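Local coordinates for protein kappa-carrageenase (Pseudoalteromonas carrageenovora, PDB 1DYP) that cleaves internal beta-1,4 linkages of kappa-carrageenan between D-galactose 4-sulfate and 3,6-anhydro-D-galactose, through the family 16 glycoside hydrolase domain present here, at residues R19-N24 with A28-F33; E36-W41 with A116-S121; N47-V50 with L55-T58; Y97-A102 with T205-G210; V140-Q145 with G232-H237. The protein carries 1 engineered substitution. One frame throughout, in Å; residues are numbered along the deposited sequence.

Overall arrangement
Near the N terminus, contact 1 closes a short loop of three intervening residues and ties the approach to strand 31-32 back on itself beside a cadmium site. Contact 2 opens directly afterwards: 36-41 meets 116-121, 75 residues on, a long closure within which the tight hairpin of contact 3 is nested. Contact 4 starts at 97-102, inside that same closure, but ends only at 205-210, so it crosses contact 2; it also crosses contact 5, which runs from 140-145 to 232-237. Contacts 2 and 5 adjoin through Phe-117, bonded to Val-141, and through Trp-41 against Leu-233; both lie by the catalytic residues, whereas contacts 1, 3 and 4 join parts of the beta-sandwich away from them.

Contact 1: R19-N24 with A28-F33; sequences RSDEFN and ATKWNF. With CD (cadmium ion), chain C.
Asp-21 meets Trp-31 from CB to OD2. Its CB lies over one face of the Phe-23 ring and 3.7 Å from Trp-31 NE1; CG comes to 3.6 Å from the same nitrogen; and OD2, at the edge of the indole, accepts a hydrogen bond from Trp-31 NE1, 2.8 Å away. That donor comes from the anti side of the carboxylate, 18° out of its plane. The other oxygen, OD1, takes the backbone N of Phe-23 at 2.8 Å, closing an Asx turn, so the carboxylate is fixed at both oxygens. The turn belongs to the loop between strands 13-15 and 31-32 of the GH16 beta-sandwich. In this loop Glu-22 offers its backbone O to the cadmium ion, which Gly-53 and Asp-263 also bind. In Lys-30, CG lies anti to the backbone N (chi1 -178°) and a bend at chi3 turns NZ to Ser-20 O at 2.7 Å, nearly straight on to the carbonyl at 174°, and also to Ala-17 O. A water spans the gap from this ammonium to Asp-21 OD2. The indole is gripped between neighbours, with Lys-30 CG over one face and Phe-23 CZ over the other. The flat, broad tryptophan also packs on Ser-91 of strand 75-95 and Val-265 of strand 258-270. A leucine in place of Trp-31 would probably leave Asp-21 OD2 without its buried N-H donor and open a gap beside Phe-23.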
# COMPACT_ATOMS: atom_id res chain seq x y z
N ARG A 19 -1.38 13.12 8.29
CA ARG A 19 -0.95 12.09 7.35
C ARG A 19 0.51 12.29 6.98
O ARG A 19 0.95 11.93 5.89
CB ARG A 19 -1.85 12.08 6.11
CG ARG A 19 -3.23 11.47 6.37
CD ARG A 19 -4.09 11.49 5.12
NE ARG A 19 -4.50 12.84 4.79
CZ ARG A 19 -4.88 13.24 3.57
NH1 ARG A 19 -4.92 12.38 2.57
NH2 ARG A 19 -5.22 14.50 3.37
N SER A 20 1.25 12.89 7.91
CA SER A 20 2.67 13.16 7.72
C SER A 20 3.41 12.78 8.99
O SER A 20 2.92 13.02 10.10
CB SER A 20 2.89 14.64 7.41
OG SER A 20 2.20 15.03 6.23
N ASP A 21 4.59 12.19 8.84
CA ASP A 21 5.38 11.79 10.00
C ASP A 21 6.84 11.63 9.59
O ASP A 21 7.12 11.04 8.55
CB ASP A 21 4.85 10.46 10.56
CG ASP A 21 5.15 10.28 12.04
OD1 ASP A 21 6.27 10.64 12.49
OD2 ASP A 21 4.28 9.77 12.77
N GLU A 22 7.75 12.17 10.39
CA GLU A 22 9.18 12.06 10.10
C GLU A 22 9.73 10.84 10.85
O GLU A 22 10.91 10.51 10.75
CB GLU A 22 9.92 13.33 10.53
CG GLU A 22 9.51 14.57 9.74
CD GLU A 22 9.86 14.47 8.27
OE1 GLU A 22 11.04 14.21 7.95
OE2 GLU A 22 8.95 14.64 7.43
N PHE A 23 8.84 10.18 11.59
CA PHE A 23 9.15 8.98 12.35
C PHE A 23 10.29 9.04 13.36
O PHE A 23 11.22 8.23 13.35
CB PHE A 23 9.35 7.80 11.38
CG PHE A 23 8.09 7.44 10.64
CD1 PHE A 23 6.94 7.11 11.35
CD2 PHE A 23 8.04 7.49 9.25
CE1 PHE A 23 5.74 6.84 10.68
CE2 PHE A 23 6.84 7.22 8.58
CZ PHE A 23 5.70 6.90 9.29
N ASN A 24 10.18 10.02 14.25
CA ASN A 24 11.15 10.19 15.32
C ASN A 24 10.60 9.38 16.49
O ASN A 24 11.35 8.92 17.35
CB ASN A 24 11.28 11.66 15.70
CG ASN A 24 11.91 12.48 14.60
OD1 ASN A 24 12.96 12.12 14.08
ND2 ASN A 24 11.28 13.60 14.25
N ALA A 28 0.92 6.38 17.99
CA ALA A 28 -0.30 5.59 17.90
C ALA A 28 -1.57 6.44 17.87
O ALA A 28 -2.67 5.92 17.68
CB ALA A 28 -0.36 4.61 19.07
N THR A 29 -1.44 7.74 18.06
CA THR A 29 -2.60 8.62 18.00
C THR A 29 -2.87 8.90 16.53
O THR A 29 -4.01 8.98 16.09
CB THR A 29 -2.35 9.95 18.73
OG1 THR A 29 -2.24 9.71 20.13
CG2 THR A 29 -3.48 10.93 18.45
N LYS A 30 -1.78 9.02 15.78
CA LYS A 30 -1.84 9.32 14.36
C LYS A 30 -2.00 8.07 13.50
O LYS A 30 -2.76 8.07 12.53
CB LYS A 30 -0.57 10.07 13.95
CG LYS A 30 -0.52 10.49 12.49
CD LYS A 30 0.77 11.27 12.20
CE LYS A 30 0.79 12.60 12.95
NZ LYS A 30 2.04 13.36 12.68
N TRP A 31 -1.30 7.01 13.88
CA TRP A 31 -1.34 5.76 13.12
C TRP A 31 -1.93 4.57 13.84
O TRP A 31 -1.76 4.41 15.05
CB TRP A 31 0.06 5.35 12.67
CG TRP A 31 0.83 6.43 12.01
CD1 TRP A 31 1.70 7.29 12.59
CD2 TRP A 31 0.78 6.78 10.62
NE1 TRP A 31 2.20 8.17 11.66
CE2 TRP A 31 1.64 7.88 10.44
CE3 TRP A 31 0.08 6.28 9.51
CZ2 TRP A 31 1.83 8.49 9.20
CZ3 TRP A 31 0.27 6.88 8.28
CH2 TRP A 31 1.13 7.98 8.13
N ASN A 32 -2.60 3.72 13.07
CA ASN A 32 -3.15 2.48 13.60
C ASN A 32 -2.10 1.46 13.16
O ASN A 32 -1.94 1.20 11.96
CB ASN A 32 -4.49 2.16 12.94
CG ASN A 32 -5.12 0.91 13.50
OD1 ASN A 32 -4.43 0.00 13.95
ND2 ASN A 32 -6.45 0.85 13.46
N PHE A 33 -1.37 0.91 14.12
CA PHE A 33 -0.31 -0.05 13.82
C PHE A 33 -0.74 -1.51 13.86
O PHE A 33 0.09 -2.42 13.84
CB PHE A 33 0.87 0.17 14.78
CG PHE A 33 1.55 1.50 14.61
CD1 PHE A 33 2.35 1.74 13.50
CD2 PHE A 33 1.41 2.50 15.56
CE1 PHE A 33 3.00 2.97 13.34
CE2 PHE A 33 2.05 3.73 15.41
CZ PHE A 33 2.85 3.97 14.30
CD CD C . 12.97 10.27 9.65
O HOH W 1 3.47 11.75 14.55
O HOH W 2 12.85 12.27 8.39
O HOH W 3 13.59 11.69 11.37
O HOH W 4 15.53 10.51 9.70

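Contact 2: E36-W41 with A116-S121; sequences ENYGVW and AFWMYS
In Glu-36 and Tyr-120, CG is wedged over the backbone, flanked by N and C (chi1 76° and 67°), and a second bend in the glutamate turns its carboxylate back so that the two groups arrive from opposite directions. Tyr-120 OH donates at 2.6 Å to Glu-36 OE2, which receives it on its syn lone pair, while the carboxylate stands 53° from the ring plane. The other oxygen, OE1, forms a salt bridge with Lys-90, whose NZ also bonds to Tyr-120 OH. Two residues on in the loop, Tyr-38 points its hydroxyl at the edge of the Trp-118 indole: OH lies 3.2 Å from CZ2 and 3.5 Å from CH2 of Trp-118, close to the indole plane. A broad ring suits position 118, for its CH2 also rests on one face of the Tyr-120 ring. A water joins the two phenols, 2.7 Å from Tyr-120 OH, to which it donates, and 3.1 Å from Tyr-38 OH. Trp-118 lies beside Glu-137 and Asp-139, so the contact lies next to the catalytic centre of this GH16 beta-sandwich, whose active site is a tunnel. Lysine, tyrosine and a bridging water all converge on this corner, and the positive charge of Lys-90 together with the phenol proton would be expected to keep Glu-36 ionised and to hold Tyr-120 OH in one orientation.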
# COMPACT_ATOMS: atom_id res chain seq x y z
N GLU A 36 -7.24 -4.05 10.54
CA GLU A 36 -7.99 -5.26 10.23
C GLU A 36 -7.09 -6.16 9.40
O GLU A 36 -6.26 -5.67 8.63
CB GLU A 36 -9.27 -4.91 9.46
CG GLU A 36 -9.12 -4.54 7.97
CD GLU A 36 -8.46 -3.18 7.71
OE1 GLU A 36 -8.38 -2.34 8.63
OE2 GLU A 36 -8.04 -2.96 6.55
N ASN A 37 -7.22 -7.46 9.57
CA ASN A 37 -6.39 -8.41 8.84
C ASN A 37 -6.95 -8.83 7.50
O ASN A 37 -8.16 -8.81 7.27
CB ASN A 37 -6.14 -9.66 9.68
CG ASN A 37 -5.25 -9.39 10.88
OD1 ASN A 37 -4.19 -8.78 10.74
ND2 ASN A 37 -5.67 -9.85 12.05
N TYR A 38 -6.05 -9.21 6.61
CA TYR A 38 -6.40 -9.68 5.28
C TYR A 38 -5.17 -10.38 4.72
O TYR A 38 -4.14 -10.47 5.39
CB TYR A 38 -6.84 -8.51 4.40
CG TYR A 38 -5.93 -7.30 4.43
CD1 TYR A 38 -4.79 -7.24 3.63
CD2 TYR A 38 -6.22 -6.21 5.25
CE1 TYR A 38 -3.96 -6.11 3.65
CE2 TYR A 38 -5.40 -5.09 5.28
CZ TYR A 38 -4.28 -5.04 4.47
OH TYR A 38 -3.47 -3.93 4.50
N GLY A 39 -5.26 -10.89 3.50
CA GLY A 39 -4.13 -11.60 2.93
C GLY A 39 -3.91 -12.88 3.72
O GLY A 39 -4.85 -13.42 4.30
N VAL A 40 -2.67 -13.36 3.76
CA VAL A 40 -2.37 -14.59 4.48
C VAL A 40 -1.35 -14.36 5.59
O VAL A 40 -0.47 -15.18 5.82
CB VAL A 40 -1.86 -15.68 3.52
CG1 VAL A 40 -2.98 -16.07 2.57
CG2 VAL A 40 -0.65 -15.18 2.75
N TRP A 41 -1.49 -13.23 6.26
CA TRP A 41 -0.62 -12.89 7.37
C TRP A 41 -1.48 -12.08 8.31
O TRP A 41 -2.62 -11.77 7.99
CB TRP A 41 0.57 -12.06 6.89
CG TRP A 41 0.17 -10.81 6.17
CD1 TRP A 41 -0.13 -9.60 6.73
CD2 TRP A 41 -0.05 -10.67 4.77
NE1 TRP A 41 -0.53 -8.72 5.75
CE2 TRP A 41 -0.49 -9.35 4.54
CE3 TRP A 41 0.07 -11.54 3.67
CZ2 TRP A 41 -0.81 -8.88 3.26
CZ3 TRP A 41 -0.24 -11.07 2.40
CH2 TRP A 41 -0.67 -9.75 2.20
N ALA A 116 4.93 -1.61 0.73
CA ALA A 116 3.90 -0.86 0.04
C ALA A 116 3.58 0.46 0.71
O ALA A 116 3.59 0.58 1.94
CB ALA A 116 2.63 -1.70 -0.06
N PHE A 117 3.32 1.46 -0.13
CA PHE A 117 2.92 2.79 0.31
C PHE A 117 1.67 2.97 -0.53
O PHE A 117 1.72 2.99 -1.76
CB PHE A 117 4.00 3.82 -0.04
CG PHE A 117 3.62 5.24 0.28
CD1 PHE A 117 2.87 5.55 1.41
CD2 PHE A 117 4.04 6.27 -0.55
CE1 PHE A 117 2.54 6.87 1.71
CE2 PHE A 117 3.72 7.59 -0.26
CZ PHE A 117 2.97 7.89 0.88
N TRP A 118 0.53 3.08 0.14
CA TRP A 118 -0.73 3.17 -0.56
C TRP A 118 -1.80 3.80 0.32
O TRP A 118 -1.54 4.22 1.44
CB TRP A 118 -1.17 1.76 -0.97
CG TRP A 118 -1.24 0.79 0.19
CD1 TRP A 118 -0.23 0.48 1.06
CD2 TRP A 118 -2.36 -0.01 0.58
NE1 TRP A 118 -0.67 -0.45 1.98
CE2 TRP A 118 -1.97 -0.77 1.70
CE3 TRP A 118 -3.66 -0.16 0.08
CZ2 TRP A 118 -2.83 -1.66 2.35
CZ3 TRP A 118 -4.53 -1.05 0.72
CH2 TRP A 118 -4.10 -1.78 1.84
N MSE A 119 -3.01 3.89 -0.22
CA MSE A 119 -4.12 4.44 0.53
C MSE A 119 -5.38 3.75 0.04
O MSE A 119 -5.51 3.42 -1.14
CB MSE A 119 -4.21 5.96 0.34
CG MSE A 119 -4.41 6.44 -1.09
SE MSE A 119 -4.19 8.36 -1.26
CE MSE A 119 -2.30 8.38 -1.67
N TYR A 120 -6.31 3.51 0.96
CA TYR A 120 -7.53 2.83 0.58
C TYR A 120 -8.69 3.28 1.44
O TYR A 120 -8.51 3.72 2.57
CB TYR A 120 -7.36 1.31 0.69
CG TYR A 120 -7.19 0.77 2.09
CD1 TYR A 120 -6.04 1.06 2.84
CD2 TYR A 120 -8.14 -0.08 2.65
CE1 TYR A 120 -5.86 0.52 4.11
CE2 TYR A 120 -7.97 -0.62 3.92
CZ TYR A 120 -6.82 -0.32 4.65
OH TYR A 120 -6.65 -0.88 5.90
N SER A 121 -9.88 3.15 0.87
CA SER A 121 -11.10 3.54 1.55
C SER A 121 -11.78 2.32 2.13
O SER A 121 -11.33 1.19 1.94
CB SER A 121 -12.06 4.20 0.56
OG SER A 121 -12.57 3.23 -0.34
O HOH W 5 -4.29 -1.98 6.71

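Contact 3: N47-V50 with L55-T58; sequences NATV and LKLT
A tight antiparallel beta-hairpin joins strand 48-51 to the start of strand 54-70, the two short segments running at 157° to each other. Thr-49 and Lys-56 form its hydrogen-bonded pair: Lys-56 N gives to Thr-49 O at 2.6 Å, and Thr-49 N returns the bond to Lys-56 O at 2.9 Å. A further bond, Thr-58 N to Asn-47 O, also 2.9 Å, extends the pairing to the residue before the first strand. Ala-48 with Leu-57 and Val-50 with Leu-55 are the non-hydrogen-bonded pairs, and their four aliphatic side chains share one face. There Leu-55, with CG opposite its backbone N (chi1 166°), swings CD1 back to Val-50 CG2 at 3.8 Å, and Leu-57 CD2 covers Ala-48 CB at the same 3.8 Å. Small alanine leaves room for Phe-33 against it, while Leu-55 and Leu-57 pack on Leu-229. The other face is polar. Thr-49 and Lys-56 lie side by side with OG1 of Thr-49 at 3.5 Å from CB of Lys-56, and the long amine leads away. A water there donates to Asn-47 O and lies within bonding distance of the hydroxyls of Thr-49 and Thr-58. Backbone bonds from Leu-55 to Val-262 and from Leu-57 to Met-260 place strand 54-70 between the hairpin's first strand and strand 258-270. One apolar face, turned to the core, and one polar face are usual for an amphipathic hairpin of a beta-sandwich.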
# COMPACT_ATOMS: atom_id res chain seq x y z
N ASN A 47 5.35 -5.48 15.29
CA ASN A 47 6.09 -5.57 14.04
C ASN A 47 6.35 -4.19 13.45
O ASN A 47 6.99 -4.05 12.42
CB ASN A 47 5.34 -6.44 13.02
CG ASN A 47 5.49 -7.92 13.32
OD1 ASN A 47 4.81 -8.75 12.72
ND2 ASN A 47 6.39 -8.25 14.23
N ALA A 48 5.83 -3.16 14.12
CA ALA A 48 6.02 -1.79 13.69
C ALA A 48 6.88 -1.12 14.76
O ALA A 48 6.44 -0.95 15.90
CB ALA A 48 4.68 -1.08 13.57
N THR A 49 8.10 -0.75 14.40
CA THR A 49 8.99 -0.11 15.35
C THR A 49 9.57 1.17 14.78
O THR A 49 9.75 1.31 13.58
CB THR A 49 10.14 -1.04 15.77
OG1 THR A 49 10.88 -1.45 14.61
CG2 THR A 49 9.60 -2.28 16.47
N VAL A 50 9.86 2.11 15.67
CA VAL A 50 10.45 3.37 15.25
C VAL A 50 11.76 3.52 15.99
O VAL A 50 11.79 3.55 17.23
CB VAL A 50 9.52 4.56 15.57
CG1 VAL A 50 10.23 5.87 15.26
CG2 VAL A 50 8.25 4.45 14.74
N LEU A 55 10.74 4.37 10.53
CA LEU A 55 9.70 3.43 10.89
C LEU A 55 10.13 2.13 10.22
O LEU A 55 10.46 2.13 9.03
CB LEU A 55 8.35 3.85 10.33
CG LEU A 55 7.26 2.77 10.37
CD1 LEU A 55 6.83 2.52 11.81
CD2 LEU A 55 6.07 3.20 9.52
N LYS A 56 10.14 1.05 10.98
CA LYS A 56 10.52 -0.25 10.43
C LYS A 56 9.30 -1.15 10.52
O LYS A 56 8.73 -1.34 11.59
CB LYS A 56 11.67 -0.85 11.24
CG LYS A 56 12.07 -2.25 10.79
CD LYS A 56 13.22 -2.83 11.61
CE LYS A 56 14.55 -2.19 11.24
NZ LYS A 56 15.69 -2.85 11.95
N LEU A 57 8.88 -1.69 9.38
CA LEU A 57 7.74 -2.60 9.33
C LEU A 57 8.35 -3.95 8.99
O LEU A 57 8.89 -4.16 7.90
CB LEU A 57 6.73 -2.15 8.27
CG LEU A 57 6.16 -0.75 8.56
CD1 LEU A 57 5.17 -0.35 7.48
CD2 LEU A 57 5.48 -0.76 9.92
N THR A 58 8.25 -4.87 9.94
CA THR A 58 8.86 -6.18 9.82
C THR A 58 7.92 -7.35 9.56
O THR A 58 6.85 -7.44 10.14
CB THR A 58 9.64 -6.50 11.11
OG1 THR A 58 10.60 -5.46 11.35
CG2 THR A 58 10.36 -7.84 11.00
O HOH W 6 9.83 -3.63 13.20

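Contact 4: Y97-A102 with T205-G210; sequences YGYYEA and TWYVDG
The backbones of strands 98-105 and 203-208 stand apart, the CA atoms of Tyr-99 and Thr-205 being 9.3 Å from each other, because strand 193-199 of the beta-sandwich runs between them and is antiparallel to both. The meeting therefore falls to two tyrosine side chains that bridge over this middle strand. Tyr-99 turns its ring out with CG opposite the backbone N (chi1 -177°), and its edge approaches the face of Tyr-207 in an offset edge-to-face (T-shaped) pair. The centroids lie 5.7 Å apart with planes at 75°. An aromatic ring suits both places: each is broad enough to span the gap, and Tyr-207 packs on Ile-212 while Tyr-99 touches Asn-198. The adjacent Tyr-100 points the other way, on to Phe-117 and Met-119. So the tyrosine pair lies on the face turned away from strand 113-120, away from the active site. The closest approach is from Tyr-99 CE1 to Tyr-207 CD1 at 3.8 Å, with Tyr-207 CE1 only slightly farther from it, at 3.9 Å.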
# COMPACT_ATOMS: atom_id res chain seq x y z
N TYR A 97 -7.34 14.11 -2.54
CA TYR A 97 -6.46 14.96 -3.34
C TYR A 97 -5.28 15.50 -2.55
O TYR A 97 -5.39 15.83 -1.37
CB TYR A 97 -7.27 16.11 -3.94
CG TYR A 97 -8.60 15.64 -4.48
CD1 TYR A 97 -8.68 14.53 -5.31
CD2 TYR A 97 -9.78 16.27 -4.10
CE1 TYR A 97 -9.91 14.04 -5.75
CE2 TYR A 97 -11.02 15.79 -4.53
CZ TYR A 97 -11.07 14.68 -5.35
OH TYR A 97 -12.29 14.17 -5.75
N GLY A 98 -4.14 15.58 -3.23
CA GLY A 98 -2.94 16.09 -2.60
C GLY A 98 -1.70 15.38 -3.10
O GLY A 98 -1.80 14.44 -3.90
N TYR A 99 -0.54 15.83 -2.66
CA TYR A 99 0.70 15.20 -3.05
C TYR A 99 1.19 14.38 -1.87
O TYR A 99 1.26 14.88 -0.74
CB TYR A 99 1.76 16.23 -3.43
CG TYR A 99 3.03 15.58 -3.91
CD1 TYR A 99 3.08 14.95 -5.16
CD2 TYR A 99 4.16 15.52 -3.10
CE1 TYR A 99 4.23 14.29 -5.59
CE2 TYR A 99 5.31 14.86 -3.52
CZ TYR A 99 5.33 14.25 -4.76
OH TYR A 99 6.46 13.59 -5.17
N TYR A 100 1.53 13.12 -2.13
CA TYR A 100 1.99 12.21 -1.10
C TYR A 100 3.38 11.71 -1.42
O TYR A 100 3.70 11.44 -2.58
CB TYR A 100 1.07 10.99 -1.01
CG TYR A 100 -0.39 11.29 -0.80
CD1 TYR A 100 -1.19 11.77 -1.84
CD2 TYR A 100 -1.00 11.06 0.44
CE1 TYR A 100 -2.55 12.00 -1.66
CE2 TYR A 100 -2.35 11.28 0.63
CZ TYR A 100 -3.12 11.75 -0.42
OH TYR A 100 -4.47 11.93 -0.24
N GLU A 101 4.21 11.57 -0.40
CA GLU A 101 5.57 11.10 -0.61
C GLU A 101 6.12 10.36 0.59
O GLU A 101 5.90 10.76 1.73
CB GLU A 101 6.47 12.29 -0.94
CG GLU A 101 7.94 11.95 -1.11
CD GLU A 101 8.76 13.17 -1.48
OE1 GLU A 101 8.52 13.74 -2.57
OE2 GLU A 101 9.65 13.55 -0.69
N ALA A 102 6.81 9.26 0.33
CA ALA A 102 7.43 8.49 1.40
C ALA A 102 8.83 8.13 0.94
O ALA A 102 9.05 7.82 -0.23
CB ALA A 102 6.62 7.23 1.69
N THR A 205 -0.73 11.06 -10.74
CA THR A 205 0.61 11.00 -11.30
C THR A 205 1.58 10.43 -10.27
O THR A 205 1.67 10.93 -9.15
CB THR A 205 1.09 12.40 -11.72
OG1 THR A 205 0.13 12.97 -12.62
CG2 THR A 205 2.45 12.33 -12.40
N TRP A 206 2.30 9.39 -10.66
CA TRP A 206 3.25 8.72 -9.77
C TRP A 206 4.69 9.14 -10.03
O TRP A 206 5.09 9.37 -11.17
CB TRP A 206 3.15 7.20 -9.93
CG TRP A 206 1.90 6.56 -9.40
CD1 TRP A 206 1.79 5.83 -8.25
CD2 TRP A 206 0.62 6.47 -10.05
NE1 TRP A 206 0.54 5.28 -8.15
CE2 TRP A 206 -0.20 5.65 -9.24
CE3 TRP A 206 0.09 6.99 -11.24
CZ2 TRP A 206 -1.52 5.34 -9.59
CZ3 TRP A 206 -1.23 6.67 -11.59
CH2 TRP A 206 -2.02 5.85 -10.76
N TYR A 207 5.47 9.19 -8.95
CA TYR A 207 6.87 9.59 -9.03
C TYR A 207 7.80 8.66 -8.27
O TYR A 207 7.42 8.09 -7.25
CB TYR A 207 7.07 10.99 -8.44
CG TYR A 207 6.23 12.08 -9.05
CD1 TYR A 207 4.88 12.20 -8.75
CD2 TYR A 207 6.80 13.01 -9.92
CE1 TYR A 207 4.10 13.22 -9.30
CE2 TYR A 207 6.03 14.04 -10.48
CZ TYR A 207 4.69 14.14 -10.17
OH TYR A 207 3.93 15.15 -10.71
N VAL A 208 9.02 8.51 -8.79
CA VAL A 208 10.05 7.71 -8.14
C VAL A 208 11.32 8.53 -8.28
O VAL A 208 11.79 8.79 -9.39
CB VAL A 208 10.24 6.34 -8.80
CG1 VAL A 208 11.42 5.61 -8.15
CG2 VAL A 208 8.98 5.50 -8.64
N ASP A 209 11.87 8.97 -7.15
CA ASP A 209 13.07 9.79 -7.15
C ASP A 209 12.93 10.98 -8.11
O ASP A 209 13.86 11.32 -8.85
CB ASP A 209 14.31 8.96 -7.51
CG ASP A 209 14.80 8.10 -6.35
OD1 ASP A 209 14.35 8.32 -5.21
OD2 ASP A 209 15.65 7.22 -6.57
N GLY A 210 11.75 11.60 -8.09
CA GLY A 210 11.50 12.77 -8.92
C GLY A 210 11.01 12.54 -10.33
O GLY A 210 10.49 13.46 -10.96

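Contact 5: V140-Q145 with G232-H237; sequences VVELTQ and GLRAPH
Beside the tunnel-shaped active site of the GH16 beta-sandwich, Arg-234 reaches to Gln-145 and to Glu-142, the proton donor of the E-x-D-x-x-E signature, whose chain turns a corner at a classic beta bulge formed by Val-140 and Val-141 opposite Phe-117. The charged contact is a long salt bridge, 3.5 Å from Arg-234 NH2 to Glu-142 OE2, with carboxylate and guanidinium planes nearly perpendicular. A water donates to Glu-142 OE2 and weakly accepts from Arg-234 NH2. The hydrogen bonds are shorter: NE and NH2 of Arg-234 both grip Gln-145 OE1, at 2.8 and 3.0 Å. OE1 lies in the guanidinium plane, while the amide is turned 41° from it. Gln-145 NE2 bonds to Asp-153, so both polar ends of the amide are held. A leucine replacing Arg-234, a residue important for substrate recognition, would probably strip Gln-145 OE1 of both its donors and Glu-142 of this cationic neighbour. Arg-234 NH1 bonds to Leu-233 O at 2.9 Å, from above the carbonyl plane.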
# COMPACT_ATOMS: atom_id res chain seq x y z
N VAL A 140 0.72 3.99 -4.18
CA VAL A 140 1.82 4.88 -4.57
C VAL A 140 2.94 4.01 -5.12
O VAL A 140 3.53 4.32 -6.16
CB VAL A 140 2.32 5.70 -3.38
CG1 VAL A 140 3.40 6.67 -3.84
CG2 VAL A 140 1.15 6.46 -2.76
N VAL A 141 3.23 2.93 -4.42
CA VAL A 141 4.23 1.98 -4.88
C VAL A 141 4.09 0.66 -4.15
O VAL A 141 3.72 0.61 -2.98
CB VAL A 141 5.69 2.49 -4.68
CG1 VAL A 141 6.03 2.62 -3.20
CG2 VAL A 141 6.66 1.54 -5.37
N GLU A 142 4.35 -0.41 -4.89
CA GLU A 142 4.36 -1.76 -4.34
C GLU A 142 5.67 -2.29 -4.89
O GLU A 142 5.84 -2.45 -6.10
CB GLU A 142 3.17 -2.57 -4.84
CG GLU A 142 1.93 -2.33 -4.00
CD GLU A 142 0.71 -3.00 -4.58
OE1 GLU A 142 0.22 -2.51 -5.62
OE2 GLU A 142 0.26 -4.00 -4.01
N LEU A 143 6.62 -2.51 -3.99
CA LEU A 143 7.93 -2.98 -4.37
C LEU A 143 8.09 -4.49 -4.33
O LEU A 143 7.33 -5.19 -3.66
CB LEU A 143 8.99 -2.36 -3.46
CG LEU A 143 9.18 -0.85 -3.52
CD1 LEU A 143 10.11 -0.41 -2.39
CD2 LEU A 143 9.75 -0.46 -4.87
N THR A 144 9.08 -4.95 -5.07
CA THR A 144 9.46 -6.35 -5.11
C THR A 144 8.36 -7.41 -5.07
O THR A 144 8.42 -8.34 -4.27
CB THR A 144 10.48 -6.63 -3.97
OG1 THR A 144 9.90 -6.31 -2.70
CG2 THR A 144 11.72 -5.76 -4.16
N GLN A 145 7.35 -7.27 -5.92
CA GLN A 145 6.29 -8.27 -5.96
C GLN A 145 6.18 -8.90 -7.35
O GLN A 145 5.24 -9.63 -7.64
CB GLN A 145 4.94 -7.68 -5.54
CG GLN A 145 4.35 -6.66 -6.49
CD GLN A 145 2.90 -6.33 -6.15
OE1 GLN A 145 2.33 -6.89 -5.21
NE2 GLN A 145 2.30 -5.43 -6.92
N GLY A 232 3.54 -6.63 2.73
CA GLY A 232 2.76 -7.84 2.54
C GLY A 232 3.60 -9.04 2.14
O GLY A 232 4.77 -8.90 1.78
N LEU A 233 2.99 -10.21 2.20
CA LEU A 233 3.66 -11.46 1.85
C LEU A 233 3.40 -11.76 0.37
O LEU A 233 2.34 -11.41 -0.16
CB LEU A 233 3.13 -12.60 2.72
CG LEU A 233 3.96 -13.87 2.85
CD1 LEU A 233 5.27 -13.57 3.60
CD2 LEU A 233 3.15 -14.91 3.60
N ARG A 234 4.36 -12.40 -0.28
CA ARG A 234 4.24 -12.73 -1.70
C ARG A 234 4.88 -14.08 -2.00
O ARG A 234 5.41 -14.74 -1.11
CB ARG A 234 4.93 -11.66 -2.55
CG ARG A 234 4.32 -10.27 -2.44
CD ARG A 234 2.93 -10.22 -3.06
NE ARG A 234 2.40 -8.86 -3.17
CZ ARG A 234 1.72 -8.23 -2.22
NH1 ARG A 234 1.46 -8.85 -1.07
NH2 ARG A 234 1.27 -7.00 -2.42
N ALA A 235 4.81 -14.49 -3.26
CA ALA A 235 5.42 -15.74 -3.69
C ALA A 235 6.88 -15.64 -3.27
O ALA A 235 7.49 -14.57 -3.34
CB ALA A 235 5.30 -15.88 -5.21
N PRO A 236 7.50 -16.77 -2.89
CA PRO A 236 7.01 -18.15 -2.83
C PRO A 236 6.17 -18.56 -1.63
O PRO A 236 5.98 -19.76 -1.40
CB PRO A 236 8.29 -18.96 -2.91
CG PRO A 236 9.21 -18.14 -2.05
CD PRO A 236 8.93 -16.71 -2.51
N HIS A 237 5.66 -17.60 -0.86
CA HIS A 237 4.88 -17.93 0.33
C HIS A 237 3.38 -17.76 0.16
O HIS A 237 2.62 -17.90 1.11
CB HIS A 237 5.36 -17.06 1.49
CG HIS A 237 6.85 -17.09 1.65
ND1 HIS A 237 7.54 -18.24 1.94
CD2 HIS A 237 7.77 -16.11 1.52
CE1 HIS A 237 8.83 -17.98 1.98
NE2 HIS A 237 9.00 -16.69 1.73
O HOH W 7 0.32 -4.32 -1.45